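Local coordinates for protein cellobiose 2-epimerase (Caldibacillus thermoamylovorans, PDB 5ZHB) that interconverts cellobiose and its C2 epimer, glucosyl-mannose, by epimerising the reducing-end sugar, in a family whose members are built as (alpha/alpha)6 barrels, at residues R108-A113 against K157-R162; Q114-Y119 against V189-T194. All blocks are in the same frame, centred on the assembly; numbering follows the deposited sequence.

Interaction 1 (R108-A113 against K157-R162); sequences RKHVYA and KEEFNR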
ATOM      1  N   ARG A 108      -4.312  -9.647 -17.294  0.50 23.74           N
ATOM      2  CA  ARG A 108      -3.703 -10.544 -16.323  0.50 23.43           C
ATOM      3  C   ARG A 108      -4.350 -10.400 -14.937  0.50 22.57           C
ATOM      4  O   ARG A 108      -4.881  -9.359 -14.558  0.50 20.33           O
ATOM      5  CB  ARG A 108      -2.197 -10.303 -16.263  0.50 25.39           C
ATOM      6  CG  ARG A 108      -1.502 -10.851 -17.495  0.50 28.04           C
ATOM      7  CD  ARG A 108      -0.019 -10.635 -17.421  0.50 32.02           C
ATOM      8  NE  ARG A 108       0.250  -9.215 -17.161  0.50 35.76           N
ATOM      9  CZ  ARG A 108       1.462  -8.696 -17.024  0.50 35.08           C
ATOM     10  NH1 ARG A 108       2.523  -9.473 -17.117  0.50 32.26           N
ATOM     11  NH2 ARG A 108       1.586  -7.400 -16.818  0.50 35.20           N
ATOM     12  N   LYS A 109      -4.279 -11.483 -14.172  1.00 21.45           N
ATOM     13  CA  LYS A 109      -4.885 -11.559 -12.856  1.00 24.72           C
ATOM     14  C   LYS A 109      -3.759 -11.804 -11.851  1.00 25.45           C
ATOM     15  O   LYS A 109      -3.128 -12.865 -11.866  1.00 20.71           O
ATOM     16  CB  LYS A 109      -5.834 -12.758 -12.866  1.00 24.74           C
ATOM     17  CG  LYS A 109      -7.023 -12.632 -13.788  1.00 26.37           C
ATOM     18  CD  LYS A 109      -8.056 -11.571 -13.464  1.00 24.38           C
ATOM     19  CE  LYS A 109      -9.040 -11.386 -14.597  1.00 25.86           C
ATOM     20  NZ  LYS A 109      -9.953 -12.540 -14.796  1.00 23.00           N
ATOM     21  N   HIS A 110      -3.481 -10.798 -11.025  1.00 21.26           N
ATOM     22  CA  HIS A 110      -2.364 -10.880 -10.101  1.00 21.03           C
ATOM     23  C   HIS A 110      -2.957 -10.918  -8.685  1.00 19.64           C
ATOM     24  O   HIS A 110      -3.876 -10.148  -8.387  1.00 20.70           O
ATOM     25  CB  HIS A 110      -1.421  -9.702 -10.364  1.00 23.89           C
ATOM     26  CG  HIS A 110      -0.071  -9.946  -9.784  1.00 24.58           C
ATOM     27  ND1 HIS A 110       0.112 -10.151  -8.426  1.00 23.75           N
ATOM     28  CD2 HIS A 110       1.122 -10.115 -10.365  1.00 27.50           C
ATOM     29  CE1 HIS A 110       1.395 -10.387  -8.185  1.00 25.30           C
ATOM     30  NE2 HIS A 110       2.040 -10.368  -9.354  1.00 27.10           N
ATOM     31  N   VAL A 111      -2.415 -11.791  -7.830  1.00 21.36           N
ATOM     32  CA  VAL A 111      -2.844 -11.904  -6.436  1.00 20.97           C
ATOM     33  C   VAL A 111      -2.732 -10.546  -5.735  1.00 19.93           C
ATOM     34  O   VAL A 111      -3.591 -10.180  -4.954  1.00 22.02           O
ATOM     35  CB  VAL A 111      -2.036 -13.011  -5.723  1.00 21.77           C
ATOM     36  CG1 VAL A 111      -2.274 -13.007  -4.217  1.00 22.39           C
ATOM     37  CG2 VAL A 111      -2.329 -14.399  -6.271  1.00 21.57           C
ATOM     38  N   TYR A 112      -1.695  -9.765  -6.054  1.00 22.24           N
ATOM     39  CA  TYR A 112      -1.463  -8.455  -5.454  1.00 20.51           C
ATOM     40  C   TYR A 112      -2.650  -7.550  -5.729  1.00 20.58           C
ATOM     41  O   TYR A 112      -3.120  -6.843  -4.839  1.00 19.39           O
ATOM     42  CB  TYR A 112      -0.180  -7.877  -6.047  1.00 20.89           C
ATOM     43  CG  TYR A 112       0.263  -6.489  -5.615  1.00 23.58           C
ATOM     44  CD1 TYR A 112       0.235  -6.089  -4.282  1.00 26.99           C
ATOM     45  CD2 TYR A 112       0.827  -5.627  -6.537  1.00 26.05           C
ATOM     46  CE1 TYR A 112       0.695  -4.842  -3.910  1.00 29.07           C
ATOM     47  CE2 TYR A 112       1.290  -4.377  -6.177  1.00 27.93           C
ATOM     48  CZ  TYR A 112       1.217  -3.983  -4.856  1.00 29.09           C
ATOM     49  OH  TYR A 112       1.693  -2.748  -4.512  1.00 32.20           O
ATOM     50  N   ALA A 113      -3.146  -7.587  -6.969  1.00 21.02           N
ATOM     51  CA  ALA A 113      -4.289  -6.765  -7.310  1.00 19.41           C
ATOM     52  C   ALA A 113      -5.547  -7.252  -6.584  1.00 19.00           C
ATOM     53  O   ALA A 113      -6.340  -6.422  -6.142  1.00 20.49           O
ATOM     54  CB  ALA A 113      -4.425  -6.704  -8.828  1.00 22.70           C
ATOM     55  N   LYS A 157       0.637 -16.956  -4.351  1.00 26.12           N
ATOM     56  CA  LYS A 157       1.160 -16.959  -5.691  1.00 26.17           C
ATOM     57  C   LYS A 157       1.127 -15.533  -6.253  1.00 24.00           C
ATOM     58  O   LYS A 157       0.803 -14.583  -5.539  1.00 23.01           O
ATOM     59  CB  LYS A 157       0.320 -17.983  -6.469  1.00 30.26           C
ATOM     60  CG  LYS A 157       0.545 -19.451  -6.107  1.00 30.79           C
ATOM     61  CD  LYS A 157      -0.207 -20.372  -7.065  1.00 31.65           C
ATOM     62  CE  LYS A 157      -0.008 -21.828  -6.775  1.00 34.64           C
ATOM     63  NZ  LYS A 157      -0.571 -22.650  -7.858  1.00 36.62           N
ATOM     64  N   GLU A 158       1.558 -15.403  -7.516  1.00 23.32           N
ATOM     65  CA  GLU A 158       1.846 -14.122  -8.136  1.00 21.56           C
ATOM     66  C   GLU A 158       0.881 -13.904  -9.309  1.00 23.88           C
ATOM     67  O   GLU A 158      -0.204 -13.357  -9.118  1.00 24.88           O
ATOM     68  CB  GLU A 158       3.319 -14.049  -8.538  1.00 23.09           C
ATOM     69  CG  GLU A 158       4.295 -13.982  -7.357  1.00 24.39           C
ATOM     70  CD  GLU A 158       4.202 -12.659  -6.608  1.00 27.52           C
ATOM     71  OE1 GLU A 158       4.087 -11.632  -7.306  1.00 29.73           O
ATOM     72  OE2 GLU A 158       4.260 -12.648  -5.374  1.00 24.67           O
ATOM     73  N   GLU A 159       1.284 -14.324 -10.517  1.00 22.89           N
ATOM     74  CA  GLU A 159       0.676 -13.833 -11.753  1.00 23.42           C
ATOM     75  C   GLU A 159      -0.001 -14.989 -12.501  1.00 23.22           C
ATOM     76  O   GLU A 159       0.592 -16.061 -12.661  1.00 21.79           O
ATOM     77  CB  GLU A 159       1.717 -13.162 -12.645  1.00 26.39           C
ATOM     78  CG  GLU A 159       1.207 -12.703 -14.011  1.00 32.09           C
ATOM     79  CD  GLU A 159       2.307 -12.100 -14.871  1.00 38.56           C
ATOM     80  OE1 GLU A 159       3.093 -11.350 -14.292  1.00 45.25           O
ATOM     81  OE2 GLU A 159       2.393 -12.371 -16.089  1.00 44.26           O
ATOM     82  N   PHE A 160      -1.223 -14.696 -12.992  1.00 22.65           N
ATOM     83  CA  PHE A 160      -2.012 -15.588 -13.842  1.00 24.37           C
ATOM     84  C   PHE A 160      -2.464 -14.833 -15.091  1.00 23.47           C
ATOM     85  O   PHE A 160      -2.526 -13.595 -15.097  1.00 21.59           O
ATOM     86  CB  PHE A 160      -3.239 -16.086 -13.062  1.00 24.47           C
ATOM     87  CG  PHE A 160      -2.906 -16.804 -11.764  1.00 24.72           C
ATOM     88  CD1 PHE A 160      -2.477 -16.090 -10.644  1.00 25.38           C
ATOM     89  CD2 PHE A 160      -2.993 -18.188 -11.664  1.00 25.21           C
ATOM     90  CE1 PHE A 160      -2.159 -16.750  -9.468  1.00 25.38           C
ATOM     91  CE2 PHE A 160      -2.688 -18.839 -10.478  1.00 27.30           C
ATOM     92  CZ  PHE A 160      -2.260 -18.106  -9.379  1.00 25.92           C
ATOM     93  N   ASN A 161      -2.866 -15.591 -16.141  1.00 21.14           N
ATOM     94  CA  ASN A 161      -3.553 -14.988 -17.266  1.00 20.51           C
ATOM     95  C   ASN A 161      -4.987 -14.716 -16.859  1.00 20.17           C
ATOM     96  O   ASN A 161      -5.423 -15.081 -15.752  1.00 22.03           O
ATOM     97  CB  ASN A 161      -3.421 -15.812 -18.550  1.00 22.97           C
ATOM     98  CG  ASN A 161      -4.061 -17.179 -18.462  1.00 24.17           C
ATOM     99  OD1 ASN A 161      -4.899 -17.445 -17.585  1.00 23.27           O
ATOM    100  ND2 ASN A 161      -3.718 -18.028 -19.419  1.00 24.42           N
ATOM    101  N   ARG A 162      -5.737 -14.133 -17.802  1.00 21.54           N
ATOM    102  CA  ARG A 162      -7.117 -13.779 -17.560  1.00 21.69           C
ATOM    103  C   ARG A 162      -7.912 -14.954 -16.993  1.00 23.75           C
ATOM    104  O   ARG A 162      -8.784 -14.756 -16.148  1.00 26.27           O
ATOM    105  CB  ARG A 162      -7.751 -13.248 -18.845  1.00 23.69           C
ATOM    106  CG  ARG A 162      -9.127 -12.631 -18.620  1.00 26.43           C
ATOM    107  CD  ARG A 162      -9.894 -12.280 -19.924  1.00 25.32           C
ATOM    108  NE  ARG A 162     -11.264 -11.974 -19.541  1.00 28.12           N
ATOM    109  CZ  ARG A 162     -12.299 -11.829 -20.355  1.00 31.32           C
ATOM    110  NH1 ARG A 162     -12.195 -12.099 -21.634  1.00 32.14           N
ATOM    111  NH2 ARG A 162     -13.450 -11.421 -19.879  1.00 29.05           N
TER
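Arg108 rests on the backbone of Phe160, its CA 3.5 Å from Phe160 O, where strand 106-110 runs antiparallel to strand 155-160 in the small three-stranded sheet beside the helices of the (alpha/alpha)6 barrel. In one of its two modelled conformers, Arg108 NH1 reaches Glu159 OE2 in a salt bridge, coming from above the carboxylate plane; its NH2 is paired with Asp106. Lys109 and Phe160 form the hydrogen-bonded pair, each backbone N giving to the other's O at 2.9 Å. A long, flexible side chain suits Lys109: chi1 of -66° sets CG beside Asn161 O, and the bends at chi2 and chi4 then carry NZ to Arg162 O, which it meets on a lone pair at 2.8 Å. The same NZ is gripped by Asp88, which also pairs with Arg162, and would thereby offset two nearby like charges. His110 and Glu159 make the non-hydrogen-bonded pair, CD2 of His110 packing on CB of Glu159. At the N-cap of helix 111-128, His110 ND1 accepts from Tyr112 N at 3.0 Å, in the plane of its ring, while Glu158 O sits 3.3 Å above the ring centre. Val111 opens the helix: its N gives a nearly straight bond to Glu158 O, and its CG2 touches CE1 at the edge of the Phe160 ring, 4.0 Å away.

Interaction 2 (Q114-Y119 against V189-T194); sequences QAFGVY and VLEAYT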
ATOM      1  N   GLN A 114      -5.738  -8.571  -6.459  1.00 20.84           N
ATOM      2  CA  GLN A 114      -6.923  -9.112  -5.807  1.00 22.50           C
ATOM      3  C   GLN A 114      -6.925  -8.696  -4.333  1.00 20.53           C
ATOM      4  O   GLN A 114      -7.960  -8.328  -3.793  1.00 19.92           O
ATOM      5  CB  GLN A 114      -7.068 -10.628  -5.953  1.00 22.70           C
ATOM      6  CG  GLN A 114      -6.841 -11.174  -7.360  1.00 22.25           C
ATOM      7  CD  GLN A 114      -7.507 -10.379  -8.466  1.00 21.57           C
ATOM      8  OE1 GLN A 114      -8.703 -10.083  -8.414  1.00 22.28           O
ATOM      9  NE2 GLN A 114      -6.741 -10.012  -9.475  1.00 21.05           N
ATOM     10  N   ALA A 115      -5.747  -8.717  -3.710  1.00 19.95           N
ATOM     11  CA  ALA A 115      -5.597  -8.252  -2.326  1.00 20.57           C
ATOM     12  C   ALA A 115      -6.052  -6.801  -2.162  1.00 19.43           C
ATOM     13  O   ALA A 115      -6.869  -6.491  -1.278  1.00 19.55           O
ATOM     14  CB  ALA A 115      -4.161  -8.445  -1.856  1.00 20.99           C
ATOM     15  N   PHE A 116      -5.518  -5.909  -3.004  1.00 19.13           N
ATOM     16  CA  PHE A 116      -5.931  -4.516  -2.986  1.00 18.78           C
ATOM     17  C   PHE A 116      -7.450  -4.385  -3.154  1.00 20.00           C
ATOM     18  O   PHE A 116      -8.032  -3.510  -2.552  1.00 19.79           O
ATOM     19  CB  PHE A 116      -5.110  -3.665  -3.966  1.00 19.77           C
ATOM     20  CG  PHE A 116      -3.988  -2.975  -3.186  1.00 19.63           C
ATOM     21  CD1 PHE A 116      -4.282  -1.952  -2.307  1.00 23.69           C
ATOM     22  CD2 PHE A 116      -2.678  -3.424  -3.256  1.00 22.95           C
ATOM     23  CE1 PHE A 116      -3.300  -1.374  -1.507  1.00 24.75           C
ATOM     24  CE2 PHE A 116      -1.686  -2.849  -2.453  1.00 24.19           C
ATOM     25  CZ  PHE A 116      -1.997  -1.831  -1.588  1.00 23.68           C
ATOM     26  N   GLY A 117      -8.087  -5.252  -3.940  1.00 21.69           N
ATOM     27  CA  GLY A 117      -9.544  -5.249  -4.080  1.00 20.57           C
ATOM     28  C   GLY A 117     -10.255  -5.513  -2.761  1.00 20.90           C
ATOM     29  O   GLY A 117     -11.138  -4.747  -2.351  1.00 20.91           O
ATOM     30  N   VAL A 118      -9.786  -6.545  -2.057  1.00 21.70           N
ATOM     31  CA  VAL A 118     -10.338  -6.870  -0.746  1.00 21.65           C
ATOM     32  C   VAL A 118     -10.185  -5.704   0.212  1.00 22.55           C
ATOM     33  O   VAL A 118     -11.145  -5.312   0.895  1.00 22.44           O
ATOM     34  CB  VAL A 118      -9.664  -8.133  -0.195  1.00 22.36           C
ATOM     35  CG1 VAL A 118      -9.976  -8.356   1.279  1.00 20.96           C
ATOM     36  CG2 VAL A 118     -10.022  -9.329  -1.055  1.00 23.07           C
ATOM     37  N   TYR A 119      -8.972  -5.119   0.240  1.00 23.70           N
ATOM     38  CA  TYR A 119      -8.693  -4.002   1.132  1.00 21.83           C
ATOM     39  C   TYR A 119      -9.640  -2.829   0.864  1.00 21.76           C
ATOM     40  O   TYR A 119     -10.159  -2.217   1.802  1.00 22.10           O
ATOM     41  CB  TYR A 119      -7.243  -3.566   0.908  1.00 20.34           C
ATOM     42  CG  TYR A 119      -6.688  -2.548   1.900  1.00 21.27           C
ATOM     43  CD1 TYR A 119      -6.784  -2.736   3.277  1.00 20.60           C
ATOM     44  CD2 TYR A 119      -6.032  -1.422   1.460  1.00 21.79           C
ATOM     45  CE1 TYR A 119      -6.232  -1.846   4.179  1.00 22.44           C
ATOM     46  CE2 TYR A 119      -5.502  -0.497   2.349  1.00 23.49           C
ATOM     47  CZ  TYR A 119      -5.582  -0.717   3.716  1.00 22.61           C
ATOM     48  OH  TYR A 119      -5.025   0.207   4.556  1.00 21.67           O
ATOM     49  N   VAL A 189      -1.511  -8.987   1.012  1.00 18.52           N
ATOM     50  CA  VAL A 189      -2.526  -9.944   1.403  1.00 20.01           C
ATOM     51  C   VAL A 189      -2.832  -9.754   2.893  1.00 20.51           C
ATOM     52  O   VAL A 189      -3.989  -9.697   3.285  1.00 19.15           O
ATOM     53  CB  VAL A 189      -2.156 -11.394   1.056  1.00 20.50           C
ATOM     54  CG1 VAL A 189      -3.146 -12.395   1.656  1.00 21.91           C
ATOM     55  CG2 VAL A 189      -2.062 -11.563  -0.453  1.00 21.76           C
ATOM     56  N   LEU A 190      -1.791  -9.670   3.731  1.00 21.76           N
ATOM     57  CA  LEU A 190      -2.004  -9.461   5.167  1.00 22.22           C
ATOM     58  C   LEU A 190      -2.778  -8.168   5.440  1.00 20.17           C
ATOM     59  O   LEU A 190      -3.724  -8.144   6.222  1.00 20.83           O
ATOM     60  CB  LEU A 190      -0.642  -9.490   5.854  1.00 20.88           C
ATOM     61  CG  LEU A 190      -0.641  -9.225   7.362  1.00 21.89           C
ATOM     62  CD1 LEU A 190      -1.451 -10.248   8.144  1.00 22.66           C
ATOM     63  CD2 LEU A 190       0.783  -9.269   7.810  1.00 23.68           C
ATOM     64  N   GLU A 191      -2.397  -7.084   4.767  1.00 20.46           N
ATOM     65  CA  GLU A 191      -3.053  -5.794   4.921  1.00 21.62           C
ATOM     66  C   GLU A 191      -4.544  -5.937   4.603  1.00 22.23           C
ATOM     67  O   GLU A 191      -5.386  -5.460   5.335  1.00 18.37           O
ATOM     68  CB  GLU A 191      -2.346  -4.829   3.968  1.00 19.65           C
ATOM     69  CG  GLU A 191      -3.005  -3.470   3.773  1.00 22.84           C
ATOM     70  CD  GLU A 191      -2.300  -2.698   2.669  1.00 21.62           C
ATOM     71  OE1 GLU A 191      -2.197  -3.242   1.549  1.00 21.38           O
ATOM     72  OE2 GLU A 191      -1.803  -1.604   2.934  1.00 21.36           O
ATOM     73  N   ALA A 192      -4.849  -6.546   3.453  1.00 19.80           N
ATOM     74  CA  ALA A 192      -6.222  -6.710   3.005  1.00 21.50           C
ATOM     75  C   ALA A 192      -7.037  -7.555   3.991  1.00 21.25           C
ATOM     76  O   ALA A 192      -8.163  -7.220   4.370  1.00 21.24           O
ATOM     77  CB  ALA A 192      -6.155  -7.366   1.653  1.00 22.59           C
ATOM     78  N   TYR A 193      -6.450  -8.666   4.401  1.00 22.87           N
ATOM     79  CA  TYR A 193      -7.141  -9.604   5.273  1.00 24.76           C
ATOM     80  C   TYR A 193      -7.384  -9.005   6.650  1.00 25.72           C
ATOM     81  O   TYR A 193      -8.404  -9.316   7.252  1.00 27.81           O
ATOM     82  CB  TYR A 193      -6.346 -10.897   5.434  1.00 23.32           C
ATOM     83  CG  TYR A 193      -6.424 -11.867   4.261  1.00 24.12           C
ATOM     84  CD1 TYR A 193      -6.985 -11.500   3.041  1.00 24.80           C
ATOM     85  CD2 TYR A 193      -5.930 -13.158   4.393  1.00 22.85           C
ATOM     86  CE1 TYR A 193      -7.063 -12.398   1.996  1.00 23.85           C
ATOM     87  CE2 TYR A 193      -6.009 -14.070   3.355  1.00 23.61           C
ATOM     88  CZ  TYR A 193      -6.597 -13.695   2.157  1.00 23.84           C
ATOM     89  OH  TYR A 193      -6.633 -14.599   1.122  1.00 23.13           O
ATOM     90  N   THR A 194      -6.447  -8.183   7.154  1.00 25.13           N
ATOM     91  CA  THR A 194      -6.691  -7.417   8.376  1.00 22.98           C
ATOM     92  C   THR A 194      -7.994  -6.625   8.275  1.00 25.18           C
ATOM     93  O   THR A 194      -8.819  -6.643   9.205  1.00 25.68           O
ATOM     94  CB  THR A 194      -5.524  -6.485   8.670  1.00 22.09           C
ATOM     95  OG1 THR A 194      -4.426  -7.376   8.815  1.00 22.42           O
ATOM     96  CG2 THR A 194      -5.687  -5.695   9.957  1.00 22.86           C
TER
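Ala115 and Tyr119 of helix 111-128 face Val189 and Ala192 of helix 183-199, the two short segments running nearly parallel at 24° with their axes 7.9 Å apart at closest approach. Such a close pairing depends on small residues: CA of Tyr119 comes within 4.1 Å of CA of Ala192, and the methyl CB of Ala192 presses on Ala115 O at 3.1 Å. Around that methyl gather CB of Ala115 and CB of Tyr119. The valines add a methyl each: CG1 of Val118 meets Ala192 CB, and CG2 of Val189 meets Ala115 CB. Tyr119 has CG anti to the backbone N (chi1 -171°), and its ring lies against the Glu191 side chain. CG of Glu191 sits 3.8 Å from the ring centroid, a CH-pi contact over one face, and the carboxylate is stacked at only 17° to the ring plane. OE1 of Glu191 approaches CZ of Phe116 at 3.4 Å and accepts from His188 ND1; OE2 bonds Tyr375 and pairs with Arg379, whose NH1 also bonds Tyr119 OH. An alanine in place of Tyr119 would probably leave a gap where the ring lies against Glu191 CG and take from Arg379 its bond to the tyrosine hydroxyl. These buried helices pack as neighbours in the barrel: helix 49-66 flanks Phe116, helix 131-145 covers Val118, helix 203-220 lies against Val189, and helix 245-262 adjoins Glu191.

Helix 111-128 takes part in both contacts: its N-terminal end follows directly from the strand of interaction 1, and its next turns form one side of interaction 2. The centres are 14 Å apart and the two meet where Val111 CG1 packs on Val189 CG2. Interaction 1 is partly buried, about 17 Å from the chain centre, and relies on backbone bonds between strands, with charged and polar side chains on both sides of the strand pair, some of them buried. Interaction 2 is fully buried, about 10 Å from that centre, and joins helices through small apolar groups together with a tyrosine ring lying against a glutamate side chain, whose carboxylate is met by partners from outside the two segments.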